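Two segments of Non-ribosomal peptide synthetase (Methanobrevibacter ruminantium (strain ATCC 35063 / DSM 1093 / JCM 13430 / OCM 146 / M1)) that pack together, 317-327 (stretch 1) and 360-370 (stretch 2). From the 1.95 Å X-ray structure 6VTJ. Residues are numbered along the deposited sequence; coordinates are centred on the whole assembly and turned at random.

Stretch 1 (317-327) RVGNLMSRYSD
Stretch 2 360-370: KVDMSQIDYVA

The stretches run parallel, Leu-321 beside Ser-364 (CA-CA 5.2 Å) and Met-322 beside Gln-365 (4.9 Å), and bury 750 Å² in all. Extended backbone (Leu-321 -75/111, Met-322 -120/179, Ser-364 -87/94) supports three bonds: Ser-364 N to Asn-320 O, 3.1 Å; Met-322 N to Ser-364 O, 3.0 Å at 173°; and Ile-366 N to Met-322 O, 2.9 Å. The last satisfies an amide in the first turn of the helix that follows Gln-365, its N-cap residue.

Carboxylates bracket this ladder. Asp-362 (chi1 67°, p) accepts at OD2 from Asn-320 N (2.8 Å, 166°) and from Ser-364 OG (2.6 Å). Asn-320, chi1 t, returns ND2 to Asp-362 O at 3.0 Å. Gly-319 (-115/-117) suits its place because an ideal CB would lie 2.6 Å from Asp-362 OD2. At the other end Asp-367 (chi1 42°, p) takes Tyr-325 N on OD1 (2.9 Å, 170°) and, weakly, Ser-326 N on OD2 (3.4 Å).

Apolar contacts fill the gaps: Leu-321 CD2 (m, t) to Val-369 CG2 and Val-318 CG1 to Val-369 CG1, both 3.8 Å, with Met-322 CG 3.8 Å from Met-363 CE on the Gln-365 face. Tyr-325 (t) and Tyr-368 (m) meet obliquely, centroids 5.8 Å apart. Arg-324 turns its guanidinium to Asp-327, NE to OD1 2.8 Å, a salt bridge within stretch 1.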

# COMPACT_ATOMS: atom_id res chain seq x y z
N ARG A 317 -11.13 -1.40 -0.09
CA ARG A 317 -9.83 -1.98 -0.43
C ARG A 317 -9.37 -1.53 -1.82
O ARG A 317 -10.06 -1.77 -2.81
CB ARG A 317 -9.90 -3.50 -0.37
CG ARG A 317 -10.22 -4.02 1.02
CD ARG A 317 -10.55 -5.50 1.00
NE ARG A 317 -10.75 -5.99 2.36
CZ ARG A 317 -11.47 -7.06 2.66
NH1 ARG A 317 -12.07 -7.75 1.69
NH2 ARG A 317 -11.59 -7.44 3.94
N VAL A 318 -8.21 -0.89 -1.89
CA VAL A 318 -7.67 -0.46 -3.18
C VAL A 318 -6.49 -1.35 -3.55
O VAL A 318 -5.99 -2.15 -2.75
CB VAL A 318 -7.29 1.05 -3.19
CG1 VAL A 318 -8.54 1.91 -2.95
CG2 VAL A 318 -6.18 1.37 -2.18
N GLY A 319 -6.06 -1.24 -4.80
CA GLY A 319 -5.07 -2.15 -5.32
C GLY A 319 -3.76 -1.49 -5.68
O GLY A 319 -3.08 -0.95 -4.80
N ASN A 320 -3.41 -1.54 -6.96
CA ASN A 320 -2.13 -1.03 -7.48
C ASN A 320 -2.34 0.41 -7.94
O ASN A 320 -2.74 0.67 -9.08
CB ASN A 320 -1.66 -1.94 -8.61
CG ASN A 320 -0.32 -1.51 -9.23
OD1 ASN A 320 0.55 -0.95 -8.56
ND2 ASN A 320 -0.16 -1.79 -10.51
N LEU A 321 -2.04 1.36 -7.05
CA LEU A 321 -2.33 2.78 -7.26
C LEU A 321 -1.35 3.37 -8.27
O LEU A 321 -0.18 3.60 -7.95
CB LEU A 321 -2.27 3.54 -5.94
CG LEU A 321 -3.26 3.10 -4.87
CD1 LEU A 321 -3.18 4.02 -3.67
CD2 LEU A 321 -4.69 3.06 -5.41
N MET A 322 -1.85 3.71 -9.45
CA MET A 322 -1.01 4.11 -10.58
C MET A 322 -1.34 5.53 -11.05
O MET A 322 -2.25 6.19 -10.54
CB MET A 322 -1.16 3.09 -11.72
CG MET A 322 -0.36 1.81 -11.44
SD MET A 322 1.42 2.09 -11.56
CE MET A 322 2.04 1.99 -9.86
N SER A 323 -0.60 5.97 -12.06
CA SER A 323 -0.64 7.35 -12.53
C SER A 323 -2.01 7.73 -13.08
O SER A 323 -2.77 6.88 -13.56
CB SER A 323 0.41 7.55 -13.62
OG SER A 323 1.60 6.89 -13.25
N ARG A 324 -2.29 9.03 -13.04
CA ARG A 324 -3.55 9.57 -13.54
C ARG A 324 -3.82 9.09 -14.96
O ARG A 324 -2.92 9.04 -15.80
CB ARG A 324 -3.55 11.10 -13.52
CG ARG A 324 -3.65 11.69 -12.14
CD ARG A 324 -4.18 13.11 -12.16
NE ARG A 324 -3.25 14.07 -12.76
CZ ARG A 324 -2.58 15.00 -12.08
NH1 ARG A 324 -2.70 15.07 -10.77
NH2 ARG A 324 -1.77 15.85 -12.71
N TYR A 325 -5.08 8.74 -15.20
CA TYR A 325 -5.52 8.41 -16.55
C TYR A 325 -5.41 9.61 -17.47
O TYR A 325 -5.03 9.48 -18.65
CB TYR A 325 -6.95 7.90 -16.50
CG TYR A 325 -7.46 7.46 -17.86
CD1 TYR A 325 -6.99 6.30 -18.45
CD2 TYR A 325 -8.42 8.21 -18.54
CE1 TYR A 325 -7.45 5.89 -19.71
CE2 TYR A 325 -8.89 7.80 -19.80
CZ TYR A 325 -8.41 6.64 -20.37
OH TYR A 325 -8.89 6.24 -21.60
N SER A 326 -5.72 10.81 -16.96
CA SER A 326 -5.83 11.98 -17.82
C SER A 326 -4.49 12.37 -18.41
O SER A 326 -4.38 12.59 -19.61
CB SER A 326 -6.44 13.15 -17.05
OG SER A 326 -5.66 13.48 -15.89
N ASP A 327 -3.45 12.42 -17.58
CA ASP A 327 -2.17 12.98 -18.03
C ASP A 327 -0.94 12.19 -17.60
O ASP A 327 0.18 12.67 -17.82
CB ASP A 327 -2.03 14.42 -17.51
CG ASP A 327 -2.12 14.52 -15.99
OD1 ASP A 327 -2.12 13.47 -15.27
OD2 ASP A 327 -2.22 15.67 -15.50
N LYS A 360 -0.63 -10.92 -14.02
CA LYS A 360 -1.64 -9.91 -14.25
C LYS A 360 -1.62 -8.85 -13.16
O LYS A 360 -1.25 -9.12 -12.02
CB LYS A 360 -3.05 -10.52 -14.27
CG LYS A 360 -3.23 -11.76 -15.11
CD LYS A 360 -3.37 -11.44 -16.57
CE LYS A 360 -3.91 -12.64 -17.33
NZ LYS A 360 -3.87 -12.39 -18.80
N VAL A 361 -2.05 -7.64 -13.52
CA VAL A 361 -2.17 -6.58 -12.52
C VAL A 361 -3.31 -5.66 -12.91
O VAL A 361 -3.61 -5.47 -14.09
CB VAL A 361 -0.85 -5.80 -12.37
CG1 VAL A 361 -0.71 -4.76 -13.50
CG2 VAL A 361 -0.81 -5.14 -11.02
N ASP A 362 -3.96 -5.10 -11.89
CA ASP A 362 -4.79 -3.92 -12.04
C ASP A 362 -3.92 -2.68 -12.16
O ASP A 362 -2.91 -2.54 -11.46
CB ASP A 362 -5.73 -3.77 -10.85
CG ASP A 362 -4.98 -3.46 -9.55
OD1 ASP A 362 -4.24 -4.34 -9.05
OD2 ASP A 362 -5.12 -2.33 -9.04
N MET A 363 -4.28 -1.80 -13.07
CA MET A 363 -3.70 -0.46 -13.12
C MET A 363 -4.80 0.49 -12.68
O MET A 363 -5.60 0.98 -13.48
CB MET A 363 -3.14 -0.14 -14.49
CG MET A 363 -2.15 -1.20 -14.97
SD MET A 363 -0.53 -1.08 -14.21
CE MET A 363 0.09 0.42 -14.96
N SER A 364 -4.86 0.73 -11.37
CA SER A 364 -5.91 1.55 -10.78
C SER A 364 -5.47 3.01 -10.85
O SER A 364 -4.76 3.50 -9.97
CB SER A 364 -6.19 1.09 -9.36
OG SER A 364 -6.69 -0.24 -9.34
N GLN A 365 -5.90 3.70 -11.91
CA GLN A 365 -5.51 5.09 -12.14
C GLN A 365 -6.02 5.98 -11.00
O GLN A 365 -7.22 5.98 -10.69
CB GLN A 365 -6.06 5.56 -13.48
CG GLN A 365 -5.68 4.65 -14.68
CD GLN A 365 -6.77 3.63 -15.04
OE1 GLN A 365 -7.67 3.34 -14.24
NE2 GLN A 365 -6.71 3.10 -16.26
N ILE A 366 -5.10 6.75 -10.41
CA ILE A 366 -5.35 7.41 -9.12
C ILE A 366 -6.54 8.37 -9.18
O ILE A 366 -7.26 8.55 -8.17
CB ILE A 366 -4.07 8.12 -8.63
CG1 ILE A 366 -4.16 8.50 -7.15
CG2 ILE A 366 -3.84 9.38 -9.42
CD1 ILE A 366 -4.23 7.35 -6.19
N ASP A 367 -6.78 9.00 -10.34
CA ASP A 367 -7.93 9.89 -10.42
C ASP A 367 -9.23 9.09 -10.41
O ASP A 367 -10.21 9.49 -9.77
CB ASP A 367 -7.85 10.82 -11.66
CG ASP A 367 -7.36 10.12 -12.94
OD1 ASP A 367 -6.92 8.96 -12.92
OD2 ASP A 367 -7.40 10.79 -14.01
N TYR A 368 -9.21 7.91 -11.02
CA TYR A 368 -10.39 7.06 -10.95
C TYR A 368 -10.50 6.34 -9.61
O TYR A 368 -11.63 6.10 -9.16
CB TYR A 368 -10.40 6.11 -12.15
CG TYR A 368 -10.92 6.84 -13.36
CD1 TYR A 368 -10.12 7.73 -14.06
CD2 TYR A 368 -12.24 6.67 -13.79
CE1 TYR A 368 -10.59 8.41 -15.15
CE2 TYR A 368 -12.73 7.35 -14.89
CZ TYR A 368 -11.90 8.22 -15.56
OH TYR A 368 -12.38 8.90 -16.64
N VAL A 369 -9.39 6.02 -8.93
CA VAL A 369 -9.50 5.51 -7.56
C VAL A 369 -10.24 6.52 -6.70
O VAL A 369 -11.16 6.17 -5.95
CB VAL A 369 -8.13 5.19 -6.96
CG1 VAL A 369 -8.31 4.75 -5.51
CG2 VAL A 369 -7.45 4.09 -7.74
N ALA A 370 -9.86 7.80 -6.80
CA ALA A 370 -10.49 8.82 -5.95
C ALA A 370 -11.97 9.00 -6.31
O ALA A 370 -12.83 9.12 -5.41
CB ALA A 370 -9.73 10.14 -6.07